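Local coordinates for terminal oxygenase component of carbazole 1,9a-dioxygenase (Nocardioides aromaticivorans, PDB 3GCF), which probably catalyses the angular dioxygenation of carbazole, passing electrons from a Rieske [2Fe-2S] cluster to a mononuclear nonheme iron, at residues A[34-39]-A[289-294]; A[47-52]-A[58-63]; A[73-76]-A[81-84]; A[99-104]-A[108-113]. All blocks are in the same frame, centred on the assembly; numbering follows the deposited sequence.

Contact 1 (A[34-39]-A[289-294]); sequences HWHPAA and FYVPIS
His36 and Pro37 pack against Phe289 and Val291 where an edge strand of the Rieske-domain sheet crosses a strand of the catalytic domain. The two strands run nearly at right angles (95°), and their axes come within 7.6 Å of each other. They belong to separate sheets, and apolar side chains make the joint.

His36 contributes mainly its root: CB lies 4.0 Å from Val291 CG1. With chi1 at -72° the imidazole slants past that methyl, and NE2 at the far end of the ring is bonded to the carbonyl oxygen of Phe31.

Pro37 follows and carries most of the contact. Its pyrrolidine ring lies over one face of the Phe289 ring, with CD 3.5 Å from Phe289 CD2 and CG pressed against the same side of the phenyl. Beyond this pair, Phe140 and Phe301 also touch Pro37, so the proline is held in an aromatic surround that joins the domains.

Past Pro37, Ala38 and Ala39 both face Val139, a classic beta bulge, and turn no side chain to strand 285-292. Val291 fills the angle between His36 and Pro37 with its fork: while CG1 meets His36, the other methyl, CG2, sits 3.6 Å from Pro37 CG and also 3.6 Å from Pro37 O.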
loop_
_atom_site.group_PDB
_atom_site.type_symbol
_atom_site.label_atom_id
_atom_site.label_comp_id
_atom_site.label_asym_id
_atom_site.label_seq_id
_atom_site.Cartn_x
_atom_site.Cartn_y
_atom_site.Cartn_z
ATOM N N HIS A 34 -13.437 -9.567 27.793
ATOM C CA HIS A 34 -12.746 -8.719 28.757
ATOM C C HIS A 34 -13.147 -7.279 28.463
ATOM O O HIS A 34 -13.557 -6.953 27.347
ATOM C CB HIS A 34 -11.222 -8.812 28.587
ATOM C CG HIS A 34 -10.608 -10.055 29.154
ATOM N ND1 HIS A 34 -10.414 -10.238 30.507
ATOM C CD2 HIS A 34 -10.127 -11.167 28.550
ATOM C CE1 HIS A 34 -9.838 -11.411 30.711
ATOM N NE2 HIS A 34 -9.654 -11.995 29.540
ATOM N N TRP A 35 -13.030 -6.421 29.467
ATOM C CA TRP A 35 -13.312 -5.010 29.284
ATOM C C TRP A 35 -12.033 -4.404 28.701
ATOM O O TRP A 35 -10.925 -4.830 29.046
ATOM C CB TRP A 35 -13.609 -4.329 30.618
ATOM C CG TRP A 35 -14.932 -4.667 31.224
ATOM C CD1 TRP A 35 -15.189 -5.629 32.158
ATOM C CD2 TRP A 35 -16.181 -4.018 30.961
ATOM N NE1 TRP A 35 -16.521 -5.614 32.501
ATOM C CE2 TRP A 35 -17.154 -4.636 31.778
ATOM C CE3 TRP A 35 -16.573 -2.970 30.112
ATOM C CZ2 TRP A 35 -18.499 -4.241 31.773
ATOM C CZ3 TRP A 35 -17.912 -2.576 30.107
ATOM C CH2 TRP A 35 -18.858 -3.213 30.935
ATOM N N HIS A 36 -12.191 -3.423 27.818
ATOM C CA HIS A 36 -11.059 -2.732 27.198
ATOM C C HIS A 36 -11.424 -1.257 27.065
ATOM O O HIS A 36 -12.569 -0.926 26.777
ATOM C CB HIS A 36 -10.777 -3.287 25.794
ATOM C CG HIS A 36 -10.174 -4.656 25.783
ATOM N ND1 HIS A 36 -8.854 -4.891 26.103
ATOM C CD2 HIS A 36 -10.708 -5.863 25.474
ATOM C CE1 HIS A 36 -8.600 -6.184 25.990
ATOM N NE2 HIS A 36 -9.708 -6.796 25.610
ATOM N N PRO A 37 -10.461 -0.350 27.289
ATOM C CA PRO A 37 -10.779 1.075 27.158
ATOM C C PRO A 37 -10.977 1.429 25.685
ATOM O O PRO A 37 -10.307 0.874 24.813
ATOM C CB PRO A 37 -9.553 1.760 27.760
ATOM C CG PRO A 37 -8.442 0.784 27.465
ATOM C CD PRO A 37 -9.088 -0.541 27.787
ATOM N N ALA A 38 -11.895 2.349 25.411
ATOM C CA ALA A 38 -12.175 2.767 24.042
ATOM C C ALA A 38 -11.825 4.233 23.835
ATOM O O ALA A 38 -11.352 4.633 22.773
ATOM C CB ALA A 38 -13.655 2.546 23.720
ATOM N N ALA A 39 -12.059 5.036 24.862
ATOM C CA ALA A 39 -11.809 6.460 24.770
ATOM C C ALA A 39 -11.918 7.068 26.151
ATOM O O ALA A 39 -12.172 6.368 27.130
ATOM C CB ALA A 39 -12.846 7.095 23.848
ATOM N N PHE A 289 -2.537 0.747 28.595
ATOM C CA PHE A 289 -3.378 -0.258 27.953
ATOM C C PHE A 289 -2.889 -0.355 26.513
ATOM O O PHE A 289 -2.390 0.625 25.952
ATOM C CB PHE A 289 -4.852 0.157 27.959
ATOM C CG PHE A 289 -5.428 0.366 29.333
ATOM C CD1 PHE A 289 -5.105 1.496 30.077
ATOM C CD2 PHE A 289 -6.322 -0.553 29.871
ATOM C CE1 PHE A 289 -5.670 1.708 31.337
ATOM C CE2 PHE A 289 -6.893 -0.349 31.129
ATOM C CZ PHE A 289 -6.567 0.781 31.861
ATOM N N TYR A 290 -3.027 -1.533 25.918
ATOM C CA TYR A 290 -2.582 -1.744 24.549
ATOM C C TYR A 290 -3.681 -2.514 23.830
ATOM O O TYR A 290 -3.533 -3.689 23.518
ATOM C CB TYR A 290 -1.267 -2.536 24.551
ATOM C CG TYR A 290 -0.283 -2.097 25.631
ATOM C CD1 TYR A 290 -0.402 -2.563 26.938
ATOM C CD2 TYR A 290 0.762 -1.213 25.342
ATOM C CE1 TYR A 290 0.495 -2.167 27.938
ATOM C CE2 TYR A 290 1.666 -0.806 26.332
ATOM C CZ TYR A 290 1.526 -1.292 27.631
ATOM O OH TYR A 290 2.421 -0.921 28.615
ATOM N N VAL A 291 -4.790 -1.832 23.574
ATOM C CA VAL A 291 -5.946 -2.446 22.939
ATOM C C VAL A 291 -5.740 -2.698 21.455
ATOM O O VAL A 291 -5.463 -1.780 20.689
ATOM C CB VAL A 291 -7.202 -1.573 23.144
ATOM C CG1 VAL A 291 -8.458 -2.347 22.737
ATOM C CG2 VAL A 291 -7.291 -1.136 24.605
ATOM N N PRO A 292 -5.870 -3.957 21.029
ATOM C CA PRO A 292 -5.686 -4.284 19.614
ATOM C C PRO A 292 -6.678 -3.521 18.731
ATOM O O PRO A 292 -7.848 -3.374 19.083
ATOM C CB PRO A 292 -5.943 -5.796 19.564
ATOM C CG PRO A 292 -5.681 -6.254 20.968
ATOM C CD PRO A 292 -6.263 -5.150 21.798
ATOM N N ILE A 293 -6.192 -3.013 17.604
ATOM C CA ILE A 293 -7.039 -2.316 16.649
ATOM C C ILE A 293 -7.229 -3.345 15.543
ATOM O O ILE A 293 -8.351 -3.689 15.175
ATOM C CB ILE A 293 -6.351 -1.062 16.089
ATOM C CG1 ILE A 293 -6.299 0.020 17.174
ATOM C CG2 ILE A 293 -7.094 -0.560 14.852
ATOM C CD1 ILE A 293 -5.473 1.234 16.807
ATOM N N SER A 294 -6.109 -3.851 15.042
ATOM C CA SER A 294 -6.100 -4.873 14.007
ATOM C C SER A 294 -4.999 -5.855 14.398
ATOM O O SER A 294 -4.513 -5.835 15.528
ATOM C CB SER A 294 -5.791 -4.260 12.640
ATOM O OG SER A 294 -4.483 -3.717 12.613
#

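Contact 2 (A[47-52]-A[58-63])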
loop_
_atom_site.group_PDB
_atom_site.type_symbol
_atom_site.label_atom_id
_atom_site.label_comp_id
_atom_site.label_asym_id
_atom_site.label_seq_id
_atom_site.Cartn_x
_atom_site.Cartn_y
_atom_site.Cartn_z
ATOM N N GLY A 47 -24.664 14.073 22.383
ATOM C CA GLY A 47 -24.905 14.089 20.950
ATOM C C GLY A 47 -23.676 13.998 20.056
ATOM O O GLY A 47 -23.791 13.989 18.829
ATOM N N GLU A 48 -22.496 13.925 20.660
ATOM C CA GLU A 48 -21.262 13.840 19.892
ATOM C C GLU A 48 -20.932 12.384 19.554
ATOM O O GLU A 48 -21.369 11.464 20.242
ATOM C CB GLU A 48 -20.128 14.498 20.688
ATOM C CG GLU A 48 -18.725 14.254 20.148
ATOM C CD GLU A 48 -17.692 15.194 20.755
ATOM O OE1 GLU A 48 -17.881 15.626 21.915
ATOM O OE2 GLU A 48 -16.687 15.489 20.072
ATOM N N PHE A 49 -20.171 12.178 18.484
ATOM C CA PHE A 49 -19.794 10.831 18.058
ATOM C C PHE A 49 -18.284 10.616 18.035
ATOM O O PHE A 49 -17.518 11.524 17.713
ATOM C CB PHE A 49 -20.337 10.550 16.656
ATOM C CG PHE A 49 -21.825 10.414 16.595
ATOM C CD1 PHE A 49 -22.437 9.214 16.921
ATOM C CD2 PHE A 49 -22.617 11.487 16.203
ATOM C CE1 PHE A 49 -23.821 9.079 16.855
ATOM C CE2 PHE A 49 -24.001 11.365 16.134
ATOM C CZ PHE A 49 -24.606 10.159 16.459
ATOM N N VAL A 50 -17.868 9.405 18.383
ATOM C CA VAL A 50 -16.456 9.041 18.361
ATOM C C VAL A 50 -16.380 7.618 17.845
ATOM O O VAL A 50 -16.981 6.708 18.419
ATOM C CB VAL A 50 -15.806 9.098 19.754
ATOM C CG1 VAL A 50 -14.372 8.583 19.666
ATOM C CG2 VAL A 50 -15.817 10.533 20.279
ATOM N N ALA A 51 -15.655 7.427 16.751
ATOM C CA ALA A 51 -15.527 6.102 16.171
ATOM C C ALA A 51 -14.233 5.440 16.628
ATOM O O ALA A 51 -13.171 6.059 16.611
ATOM C CB ALA A 51 -15.562 6.193 14.643
ATOM N N VAL A 52 -14.329 4.183 17.042
ATOM C CA VAL A 52 -13.157 3.444 17.481
ATOM C C VAL A 52 -13.174 2.042 16.881
ATOM O O VAL A 52 -14.220 1.547 16.457
ATOM C CB VAL A 52 -13.090 3.318 19.035
ATOM C CG1 VAL A 52 -13.116 4.698 19.678
ATOM C CG2 VAL A 52 -14.240 2.460 19.544
ATOM N N LYS A 58 -15.374 -2.435 14.497
ATOM C CA LYS A 58 -15.579 -0.997 14.382
ATOM C C LYS A 58 -16.755 -0.659 15.293
ATOM O O LYS A 58 -17.845 -1.212 15.157
ATOM C CB LYS A 58 -15.881 -0.608 12.931
ATOM C CG LYS A 58 -14.686 -0.763 11.993
ATOM C CD LYS A 58 -15.041 -0.415 10.554
ATOM C CE LYS A 58 -15.366 1.070 10.376
ATOM N NZ LYS A 58 -14.177 1.956 10.582
ATOM N N VAL A 59 -16.517 0.235 16.242
ATOM C CA VAL A 59 -17.540 0.618 17.194
ATOM C C VAL A 59 -17.805 2.111 17.126
ATOM O O VAL A 59 -16.886 2.900 16.918
ATOM C CB VAL A 59 -17.101 0.263 18.635
ATOM C CG1 VAL A 59 -18.215 0.595 19.618
ATOM C CG2 VAL A 59 -16.716 -1.215 18.713
ATOM N N LEU A 60 -19.062 2.491 17.307
ATOM C CA LEU A 60 -19.439 3.894 17.292
ATOM C C LEU A 60 -19.872 4.287 18.699
ATOM O O LEU A 60 -20.756 3.654 19.284
ATOM C CB LEU A 60 -20.597 4.130 16.318
ATOM C CG LEU A 60 -21.084 5.575 16.189
ATOM C CD1 LEU A 60 -20.023 6.406 15.483
ATOM C CD2 LEU A 60 -22.396 5.615 15.405
ATOM N N LEU A 61 -19.247 5.325 19.245
ATOM C CA LEU A 61 -19.599 5.788 20.579
ATOM C C LEU A 61 -20.316 7.125 20.510
ATOM O O LEU A 61 -20.031 7.944 19.643
ATOM C CB LEU A 61 -18.343 5.964 21.441
ATOM C CG LEU A 61 -17.366 4.799 21.619
ATOM C CD1 LEU A 61 -16.157 5.288 22.403
ATOM C CD2 LEU A 61 -18.044 3.645 22.340
ATOM N N THR A 62 -21.246 7.342 21.431
ATOM C CA THR A 62 -21.958 8.608 21.503
ATOM C C THR A 62 -22.506 8.757 22.915
ATOM O O THR A 62 -22.495 7.799 23.694
ATOM C CB THR A 62 -23.132 8.668 20.500
ATOM O OG1 THR A 62 -23.703 9.979 20.524
ATOM C CG2 THR A 62 -24.210 7.655 20.862
ATOM N N ARG A 63 -22.946 9.962 23.264
ATOM C CA ARG A 63 -23.540 10.182 24.576
ATOM C C ARG A 63 -25.007 10.537 24.323
ATOM O O ARG A 63 -25.314 11.524 23.648
ATOM C CB ARG A 63 -22.843 11.319 25.327
ATOM C CG ARG A 63 -23.342 11.504 26.764
ATOM C CD ARG A 63 -22.685 12.701 27.449
ATOM N NE ARG A 63 -21.236 12.542 27.587
ATOM C CZ ARG A 63 -20.644 11.723 28.457
ATOM N NH1 ARG A 63 -21.374 10.982 29.282
ATOM N NH2 ARG A 63 -19.319 11.631 28.490
#
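Phe49 and Thr62 lie side by side on one face of an antiparallel beta hairpin, whose first strand forms an outer edge of the Rieske-domain sheet. The phenyl ring is a broad cover: Thr62 CB is 3.7 Å from Phe49 CD1, Thr62 OG1 stands over one face near the rim, and Leu60 CD2 approaches Phe49 CD1 obliquely at 3.9 Å. The ring thus bridges the dip between Thr62 and Leu60, while Pro86 packs on it from outside the hairpin. With an alanine here, the hollow between Thr62 and Leu60 would probably lose its cover and Pro86 its aromatic partner.

The face that bears Val50, Val52, Val59 and Leu61 is finer grained. Val52 CG2, wedged between its own backbone N and carbonyl carbon, is 3.7 Å from Val59 CB, and the other methyl, CG1, lies 4.1 Å from Leu61 CD1, where the two side chains cross at about a right angle. Leu61 is the larger bump here; it reaches on to Ala38, Ala39 and Ala70, three small residues that suit its bulk.

Paired backbone bonds fix this fit, Val50 with Leu61 and Val52 with Val59, the latter pair nearly straight. At the other end Gly47 N bonds to Arg63 O, and the arginine's guanidinium is held by Leu44 O, at NE, and by a salt bridge from NH2 to Asp41. Thr62 OG1 points away from its own backbone N (chi1 -174°), which brings the hydroxyl over the first strand: it donates to Glu48 O at 2.8 Å, from a position 40° above the carbonyl plane.

Contact 3 (A[73-76]-A[81-84]); sequences DGCA and PFSK. With FES (Fe2/s2 (inorganic) cluster), chain Q.
The carboxylate of Asp73 grips Ser83 with both oxygens, a two-pronged hold in which each oxygen uses the lone pair on the side of the other. Ser83 N donates to Asp73 OD1 at 3.0 Å, and Ser83 OG donates to Asp73 OD2 at 2.5 Å. The side chain thus meets the start of the short 3-10 turn 82-84, where the amide of Ser83 probably helps to stabilise the negative charge. Two bonds to one residue also fix the rotation of the carboxylate. A chi1 of -172° stretches the Asp73 carboxylate across to the turn, and Asp73 O receives a CA-H contact from Pro81.

Further along, Cys75 faces the iron-sulfur cluster. Its SG binds one iron at 2.3 Å (FE1), an iron it shares with Cys96. Phe82 backs this ligand: its CE1 lies 3.8 Å from Cys75 CB, and its CZ passes close to the backbone of Gly74 and Cys75. The phenyl is therefore a second-shell support for the first-shell cysteine in the Rieske cluster-binding loop.

Both segments lie in the long loop between strands 67-72 and 93-95. Strand 57-64 flanks it, with Leu60 touching both Asp73 and Phe82; Trp97 NE1 bonds to Pro81 O, and Ala343 of a neighbouring subunit packs on Pro81 and Lys84.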
loop_
_atom_site.group_PDB
_atom_site.type_symbol
_atom_site.label_atom_id
_atom_site.label_comp_id
_atom_site.label_asym_id
_atom_site.label_seq_id
_atom_site.Cartn_x
_atom_site.Cartn_y
_atom_site.Cartn_z
ATOM N N ASP A 73 -20.432 -0.060 14.414
ATOM C CA ASP A 73 -20.311 0.978 13.398
ATOM C C ASP A 73 -20.452 0.367 12.003
ATOM O O ASP A 73 -19.542 0.437 11.173
ATOM C CB ASP A 73 -18.961 1.686 13.546
ATOM C CG ASP A 73 -18.841 2.907 12.662
ATOM O OD1 ASP A 73 -19.881 3.438 12.217
ATOM O OD2 ASP A 73 -17.701 3.352 12.424
ATOM N N GLY A 74 -21.612 -0.238 11.768
ATOM C CA GLY A 74 -21.903 -0.878 10.500
ATOM C C GLY A 74 -23.400 -1.096 10.397
ATOM O O GLY A 74 -24.006 -1.735 11.259
ATOM N N CYS A 75 -24.002 -0.554 9.345
ATOM C CA CYS A 75 -25.436 -0.680 9.131
ATOM C C CYS A 75 -25.786 -2.108 8.713
ATOM O O CYS A 75 -25.024 -2.767 8.003
ATOM C CB CYS A 75 -25.873 0.309 8.045
ATOM S SG CYS A 75 -27.654 0.432 7.781
ATOM N N ALA A 76 -26.947 -2.583 9.150
ATOM C CA ALA A 76 -27.389 -3.932 8.809
ATOM C C ALA A 76 -27.850 -4.025 7.352
ATOM O O ALA A 76 -27.866 -5.112 6.771
ATOM C CB ALA A 76 -28.526 -4.355 9.739
ATOM N N PRO A 81 -20.453 2.126 7.426
ATOM C CA PRO A 81 -20.232 2.600 8.797
ATOM C C PRO A 81 -20.974 3.920 8.991
ATOM O O PRO A 81 -20.967 4.775 8.103
ATOM C CB PRO A 81 -18.713 2.768 8.871
ATOM C CG PRO A 81 -18.319 3.045 7.443
ATOM C CD PRO A 81 -19.193 2.093 6.662
ATOM N N PHE A 82 -21.629 4.077 10.138
ATOM C CA PHE A 82 -22.368 5.300 10.421
ATOM C C PHE A 82 -21.386 6.460 10.540
ATOM O O PHE A 82 -21.721 7.606 10.220
ATOM C CB PHE A 82 -23.135 5.186 11.745
ATOM C CG PHE A 82 -24.031 3.986 11.835
ATOM C CD1 PHE A 82 -25.050 3.786 10.912
ATOM C CD2 PHE A 82 -23.865 3.060 12.860
ATOM C CE1 PHE A 82 -25.895 2.678 11.006
ATOM C CE2 PHE A 82 -24.702 1.953 12.961
ATOM C CZ PHE A 82 -25.719 1.762 12.032
ATOM N N SER A 83 -20.176 6.151 11.013
ATOM C CA SER A 83 -19.149 7.168 11.212
ATOM C C SER A 83 -18.800 7.981 9.964
ATOM O O SER A 83 -18.226 9.059 10.077
ATOM C CB SER A 83 -17.886 6.546 11.830
ATOM O OG SER A 83 -17.405 5.451 11.075
ATOM N N LYS A 84 -19.143 7.483 8.778
ATOM C CA LYS A 84 -18.883 8.244 7.555
ATOM C C LYS A 84 -19.638 9.571 7.654
ATOM O O LYS A 84 -19.165 10.599 7.176
ATOM C CB LYS A 84 -19.379 7.491 6.312
ATOM C CG LYS A 84 -18.586 6.240 5.964
ATOM C CD LYS A 84 -17.215 6.571 5.376
ATOM C CE LYS A 84 -16.459 5.289 5.015
ATOM N NZ LYS A 84 -15.270 5.540 4.147
HETATM FE FE1 FES Q . -27.703 2.041 6.112
HETATM FE FE2 FES Q . -29.026 1.520 3.814
HETATM S S1 FES Q . -29.859 2.444 5.632
HETATM S S2 FES Q . -26.818 1.073 4.329
#

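Contact 4 (A[99-104]-A[108-113]); sequences HGWTYD and GRLVDV. With FES (Fe2/s2 (inorganic) cluster), chain Q.
Trp101 is sandwiched in this Rieske cluster-binding hairpin: Leu110 CD2 and Val113 CG2 press on one face of the indole, and S1 of the [2Fe-2S] cluster lies over the other, 3.3 Å from Trp101 CD1. In Leu110 a chi1 of 179° swings the fork away from the backbone N and splits it between two aromatics. CD2 sits 4.2 Å from the centroid of the Trp101 six-membered ring, while CD1 lies 4.2 Å from the centroid of the Tyr103 ring, over its face. A glycine in place of Trp101 would probably uncover the cluster sulfur and leave Leu110 and Val113 without their aromatic surface.

Just before the strand, His99 turns CG anti to the carbonyl carbon (chi1 -53°), and ND1 binds the outer iron, FE2, at 2.1 Å. Its NE2 bonds to Asp186 of a neighbouring subunit, a link that, as in related Rieske oxygenases, probably carries electrons toward the mononuclear iron of that subunit. Thr102 OG1 donates to Gly100 O and also pairs with Ser95. Opposite Thr102, Val111 and Asp112 form a classic beta bulge.

Strand 101-104 is the middle of a three-stranded antiparallel sheet, between strand 110-113 and strand 93-95, whose Val94 bonds to the backbone of Tyr103.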
loop_
_atom_site.group_PDB
_atom_site.type_symbol
_atom_site.label_atom_id
_atom_site.label_comp_id
_atom_site.label_asym_id
_atom_site.label_seq_id
_atom_site.Cartn_x
_atom_site.Cartn_y
_atom_site.Cartn_z
ATOM N N HIS A 99 -29.841 5.215 3.832
ATOM C CA HIS A 99 -31.273 5.057 3.561
ATOM C C HIS A 99 -32.123 5.356 4.798
ATOM O O HIS A 99 -33.311 5.030 4.838
ATOM C CB HIS A 99 -31.608 3.637 3.079
ATOM C CG HIS A 99 -30.783 3.170 1.922
ATOM N ND1 HIS A 99 -29.551 2.575 2.080
ATOM C CD2 HIS A 99 -31.015 3.207 0.588
ATOM C CE1 HIS A 99 -29.060 2.263 0.893
ATOM N NE2 HIS A 99 -29.929 2.637 -0.029
ATOM N N GLY A 100 -31.507 5.952 5.817
ATOM C CA GLY A 100 -32.249 6.294 7.021
ATOM C C GLY A 100 -32.619 5.200 8.013
ATOM O O GLY A 100 -33.439 5.435 8.899
ATOM N N TRP A 101 -32.055 4.003 7.888
ATOM C CA TRP A 101 -32.386 2.968 8.865
ATOM C C TRP A 101 -31.971 3.524 10.228
ATOM O O TRP A 101 -30.853 4.016 10.392
ATOM C CB TRP A 101 -31.642 1.669 8.552
ATOM C CG TRP A 101 -32.258 0.885 7.423
ATOM C CD1 TRP A 101 -32.928 1.387 6.338
ATOM C CD2 TRP A 101 -32.203 -0.537 7.236
ATOM N NE1 TRP A 101 -33.289 0.368 5.488
ATOM C CE2 TRP A 101 -32.857 -0.824 6.014
ATOM C CE3 TRP A 101 -31.662 -1.597 7.980
ATOM C CZ2 TRP A 101 -32.984 -2.128 5.519
ATOM C CZ3 TRP A 101 -31.789 -2.893 7.488
ATOM C CH2 TRP A 101 -32.446 -3.145 6.266
ATOM N N THR A 102 -32.879 3.455 11.196
ATOM C CA THR A 102 -32.631 4.003 12.525
ATOM C C THR A 102 -32.652 2.936 13.609
ATOM O O THR A 102 -33.565 2.109 13.676
ATOM C CB THR A 102 -33.671 5.098 12.823
ATOM O OG1 THR A 102 -33.643 6.056 11.758
ATOM C CG2 THR A 102 -33.367 5.809 14.134
ATOM N N TYR A 103 -31.642 2.965 14.469
ATOM C CA TYR A 103 -31.523 1.974 15.526
ATOM C C TYR A 103 -31.616 2.518 16.942
ATOM O O TYR A 103 -31.204 3.647 17.225
ATOM C CB TYR A 103 -30.197 1.225 15.389
ATOM C CG TYR A 103 -29.940 0.647 14.016
ATOM C CD1 TYR A 103 -29.515 1.461 12.964
ATOM C CD2 TYR A 103 -30.127 -0.712 13.765
ATOM C CE1 TYR A 103 -29.280 0.935 11.697
ATOM C CE2 TYR A 103 -29.894 -1.247 12.498
ATOM C CZ TYR A 103 -29.470 -0.415 11.471
ATOM O OH TYR A 103 -29.222 -0.937 10.227
ATOM N N ASP A 104 -32.152 1.681 17.826
ATOM C CA ASP A 104 -32.300 1.996 19.245
ATOM C C ASP A 104 -30.948 1.664 19.876
ATOM O O ASP A 104 -30.487 0.527 19.800
ATOM C CB ASP A 104 -33.392 1.107 19.853
ATOM C CG ASP A 104 -33.632 1.388 21.323
ATOM O OD1 ASP A 104 -32.659 1.395 22.109
ATOM O OD2 ASP A 104 -34.807 1.591 21.696
ATOM N N GLY A 108 -29.961 -2.061 20.062
ATOM C CA GLY A 108 -29.503 -2.211 18.689
ATOM C C GLY A 108 -30.537 -2.593 17.644
ATOM O O GLY A 108 -30.194 -2.822 16.476
ATOM N N ARG A 109 -31.802 -2.659 18.051
ATOM C CA ARG A 109 -32.886 -3.021 17.142
ATOM C C ARG A 109 -33.255 -1.908 16.164
ATOM O O ARG A 109 -33.185 -0.724 16.493
ATOM C CB ARG A 109 -34.138 -3.393 17.944
ATOM C CG ARG A 109 -34.041 -4.692 18.739
ATOM C CD ARG A 109 -34.781 -5.820 18.021
ATOM N NE ARG A 109 -33.868 -6.783 17.413
ATOM C CZ ARG A 109 -34.235 -7.706 16.530
ATOM N NH1 ARG A 109 -35.500 -7.792 16.141
ATOM N NH2 ARG A 109 -33.338 -8.548 16.038
ATOM N N LEU A 110 -33.649 -2.299 14.956
ATOM C CA LEU A 110 -34.086 -1.346 13.942
ATOM C C LEU A 110 -35.492 -0.899 14.370
ATOM O O LEU A 110 -36.415 -1.710 14.409
ATOM C CB LEU A 110 -34.154 -2.029 12.576
ATOM C CG LEU A 110 -34.631 -1.163 11.411
ATOM C CD1 LEU A 110 -33.600 -0.075 11.144
ATOM C CD2 LEU A 110 -34.835 -2.022 10.172
ATOM N N VAL A 111 -35.661 0.376 14.703
ATOM C CA VAL A 111 -36.969 0.848 15.141
ATOM C C VAL A 111 -37.658 1.728 14.118
ATOM O O VAL A 111 -38.813 2.115 14.297
ATOM C CB VAL A 111 -36.876 1.628 16.472
ATOM C CG1 VAL A 111 -36.469 0.685 17.603
ATOM C CG2 VAL A 111 -35.872 2.767 16.341
ATOM N N ASP A 112 -36.958 2.046 13.039
ATOM C CA ASP A 112 -37.558 2.884 12.020
ATOM C C ASP A 112 -36.732 2.977 10.752
ATOM O O ASP A 112 -35.571 2.570 10.716
ATOM C CB ASP A 112 -37.790 4.294 12.568
ATOM C CG ASP A 112 -39.119 4.868 12.130
ATOM O OD1 ASP A 112 -39.474 4.688 10.939
ATOM O OD2 ASP A 112 -39.805 5.495 12.971
ATOM N N VAL A 113 -37.361 3.512 9.712
ATOM C CA VAL A 113 -36.722 3.721 8.422
ATOM C C VAL A 113 -37.272 5.029 7.871
ATOM O O VAL A 113 -38.394 5.093 7.357
ATOM C CB VAL A 113 -37.015 2.567 7.443
ATOM C CG1 VAL A 113 -36.329 2.829 6.101
ATOM C CG2 VAL A 113 -36.510 1.257 8.031
HETATM FE FE1 FES Q . -27.703 2.041 6.112
HETATM FE FE2 FES Q . -29.026 1.520 3.814
HETATM S S1 FES Q . -29.859 2.444 5.632
HETATM S S2 FES Q . -26.818 1.073 4.329
#

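Overall arrangement
The four contacts run from the catalytic domain out to the cluster. Contact 1 joins the two domains away from both metal sites, and contact 2, its centre 15 Å off, meets it through Leu61 CD1, 3.9 Å from Ala38 CB. Contact 2 leads on to contact 3 by a probable hydrogen bond, Asp73 N to Lys58 O at 2.9 Å, and by Leu60 against Phe82; the Leu60 side chain is still about 11 Å from the cluster. Contacts 3 and 4, with centres 12 Å apart, both reach the cluster, supplying Cys75 and His99, while Cys96 and His77 complete its ligands. Tyr103 OH ties them together, 3.0 Å from Ala76 N, and both contacts touch a neighbouring subunit.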